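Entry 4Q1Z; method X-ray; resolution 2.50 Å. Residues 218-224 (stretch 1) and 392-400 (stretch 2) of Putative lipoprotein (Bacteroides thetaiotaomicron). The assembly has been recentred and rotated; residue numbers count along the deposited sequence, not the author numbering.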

# COMPACT_ATOMS: atom_id res chain seq x y z
N GLY A 218 13.43 -10.30 11.07
CA GLY A 218 12.54 -9.16 11.23
C GLY A 218 13.04 -8.04 12.12
O GLY A 218 12.27 -7.12 12.42
N SER A 219 14.33 -8.08 12.51
CA SER A 219 14.90 -7.10 13.45
C SER A 219 14.93 -5.67 12.91
O SER A 219 14.76 -4.75 13.71
CB SER A 219 16.29 -7.52 13.94
OG SER A 219 17.24 -7.63 12.89
N SER A 220 15.12 -5.47 11.58
CA SER A 220 15.22 -4.12 10.98
C SER A 220 13.85 -3.52 10.60
O SER A 220 13.81 -2.45 9.99
CB SER A 220 16.14 -4.11 9.76
OG SER A 220 15.60 -4.91 8.73
N SER A 221 12.75 -4.17 11.00
CA SER A 221 11.38 -3.65 10.79
C SER A 221 11.28 -2.30 11.46
O SER A 221 11.80 -2.13 12.55
CB SER A 221 10.34 -4.60 11.39
OG SER A 221 10.30 -5.88 10.77
N GLU A 222 10.63 -1.33 10.80
CA GLU A 222 10.44 0.02 11.34
C GLU A 222 9.53 -0.03 12.56
O GLU A 222 9.83 0.57 13.59
CB GLU A 222 9.82 0.94 10.25
CG GLU A 222 10.78 1.36 9.15
CD GLU A 222 11.16 0.29 8.14
OE1 GLU A 222 10.29 -0.53 7.77
OE2 GLU A 222 12.33 0.30 7.70
N PHE A 223 8.44 -0.79 12.44
CA PHE A 223 7.42 -0.95 13.48
C PHE A 223 7.18 -2.41 13.85
O PHE A 223 7.58 -3.32 13.13
CB PHE A 223 6.09 -0.29 13.05
CG PHE A 223 6.11 1.21 13.25
CD1 PHE A 223 6.67 2.05 12.30
CD2 PHE A 223 5.64 1.77 14.43
CE1 PHE A 223 6.75 3.42 12.52
CE2 PHE A 223 5.73 3.14 14.66
CZ PHE A 223 6.27 3.96 13.70
N GLU A 224 6.53 -2.61 15.01
CA GLU A 224 6.12 -3.91 15.51
C GLU A 224 4.86 -3.78 16.32
O GLU A 224 4.60 -2.72 16.87
CB GLU A 224 7.22 -4.60 16.31
CG GLU A 224 7.61 -3.92 17.60
CD GLU A 224 8.48 -4.78 18.48
OE1 GLU A 224 8.63 -5.99 18.18
OE2 GLU A 224 9.04 -4.25 19.46
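Stretch 2, residues 392-400: KMPSWNHTL

Residues 392-400, the C-terminal tail of the chain, lie on stretch 1 without regular helix or strand. Two type I turns, Pro394 to Asn397 and Asn397 to Leu400, share Asn397, the last residue of one and the first of the other; they are closed by Asn397 N to Pro394 O at 3.1 Å and Leu400 N to Asn397 O at 3.0 Å. The two stretches run in opposite senses: Glu222 CA lies 5.4 Å from Asn397 CA, and Ser220 CA 6.6 Å from Thr399 CA.

The carbonyls of Ser220 and Ser221 are met by side-chain donors of stretch 2. Asn397, with chi1 in t, spends both ends of its amide. Its ND2 donates to Ser220 O at 2.8 Å and to Glu222 OE2 at 3.1 Å, so one nitrogen ties a backbone acceptor to a buried carboxylate. Its OD1 turns back into its own stretch, accepting from Thr399 N at 2.7 Å and Thr399 OG1 at 2.6 Å. Both Glu222 carboxylate oxygens, Ser220 OG and Trp396 NE1 are also hydrogen-bonded elsewhere in the structure.

The CA-to-CB bond of His398 points toward stretch 1; with chi1 in p, NE2 donates to Ser221 O at 2.7 Å. Ser219 O also lies near the ring edge, 3.0 Å from His398 CE1, but its angle to NE2 is too poor for a hydrogen bond. Water 1 bridges the backbones, donating to Glu222 O at 2.8 Å and accepting from His398 N at 3.0 Å.

Within stretch 1, Gly218 O accepts from Ser221 OG at 2.9 Å and, weakly, from Ser221 N at 3.3 Å.

Apolar contacts accompany the hydrogen bonds. Glu222 CB rests 3.6 Å from Trp396 CZ3, and Phe223 CE1 reaches Trp396 CH2 at 3.5 Å, the ring planes inclined at 68°. The carboxylate oxygen Glu222 OE2 lies against carbons too, 3.5 Å from both Met393 CG and Pro394 CD.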

# COMPACT_ATOMS: atom_id res chain seq x y z
N LYS A 392 13.35 1.38 -0.27
CA LYS A 392 14.28 2.04 0.65
C LYS A 392 13.75 2.15 2.09
O LYS A 392 12.56 2.36 2.33
CB LYS A 392 14.66 3.44 0.11
N MSE A 393 14.67 2.01 3.04
CA MSE A 393 14.39 2.12 4.47
C MSE A 393 14.32 3.62 4.84
O MSE A 393 15.23 4.35 4.46
CB MSE A 393 15.49 1.39 5.25
CG MSE A 393 15.44 1.58 6.75
SE MSE A 393 17.12 1.06 7.56
CE MSE A 393 16.90 -0.80 7.59
N PRO A 394 13.26 4.10 5.57
CA PRO A 394 13.20 5.54 5.91
C PRO A 394 14.31 5.94 6.86
O PRO A 394 14.72 5.13 7.69
CB PRO A 394 11.83 5.70 6.56
CG PRO A 394 11.48 4.36 7.05
CD PRO A 394 12.10 3.37 6.12
N SER A 395 14.78 7.18 6.74
CA SER A 395 15.88 7.73 7.56
C SER A 395 15.67 7.60 9.09
O SER A 395 16.66 7.55 9.81
CB SER A 395 16.11 9.20 7.21
OG SER A 395 14.90 9.93 7.32
N TRP A 396 14.41 7.55 9.56
CA TRP A 396 14.04 7.47 10.99
C TRP A 396 14.00 6.01 11.57
O TRP A 396 13.57 5.82 12.71
CB TRP A 396 12.69 8.17 11.25
CG TRP A 396 11.57 7.80 10.31
CD1 TRP A 396 11.10 8.54 9.26
CD2 TRP A 396 10.73 6.64 10.39
NE1 TRP A 396 10.04 7.89 8.67
CE2 TRP A 396 9.79 6.73 9.34
CE3 TRP A 396 10.70 5.50 11.23
CZ2 TRP A 396 8.84 5.72 9.09
CZ3 TRP A 396 9.75 4.51 10.99
CH2 TRP A 396 8.83 4.63 9.94
N ASN A 397 14.46 5.00 10.79
CA ASN A 397 14.52 3.61 11.24
C ASN A 397 15.47 3.50 12.44
O ASN A 397 16.58 4.02 12.40
CB ASN A 397 14.97 2.69 10.10
CG ASN A 397 15.21 1.25 10.51
OD1 ASN A 397 16.18 0.94 11.19
ND2 ASN A 397 14.39 0.33 10.01
N HIS A 398 15.02 2.79 13.48
CA HIS A 398 15.69 2.55 14.77
C HIS A 398 17.15 2.06 14.65
O HIS A 398 17.93 2.32 15.56
CB HIS A 398 14.88 1.54 15.61
CG HIS A 398 14.71 0.19 14.99
ND1 HIS A 398 15.62 -0.84 15.23
CD2 HIS A 398 13.74 -0.28 14.17
CE1 HIS A 398 15.17 -1.88 14.55
NE2 HIS A 398 14.04 -1.59 13.90
N THR A 399 17.52 1.37 13.55
CA THR A 399 18.88 0.86 13.37
C THR A 399 19.90 1.95 13.00
O THR A 399 21.09 1.76 13.20
CB THR A 399 18.93 -0.26 12.32
OG1 THR A 399 18.65 0.27 11.03
CG2 THR A 399 18.02 -1.42 12.64
N LEU A 400 19.43 3.08 12.45
CA LEU A 400 20.22 4.21 11.94
C LEU A 400 20.55 5.26 13.03
O LEU A 400 20.04 5.15 14.17
CB LEU A 400 19.45 4.87 10.76
CG LEU A 400 18.91 3.94 9.66
CD1 LEU A 400 18.06 4.69 8.68
CD2 LEU A 400 20.01 3.21 8.93
OXT LEU A 400 21.36 6.18 12.75
O HOH W 1 12.04 2.34 13.28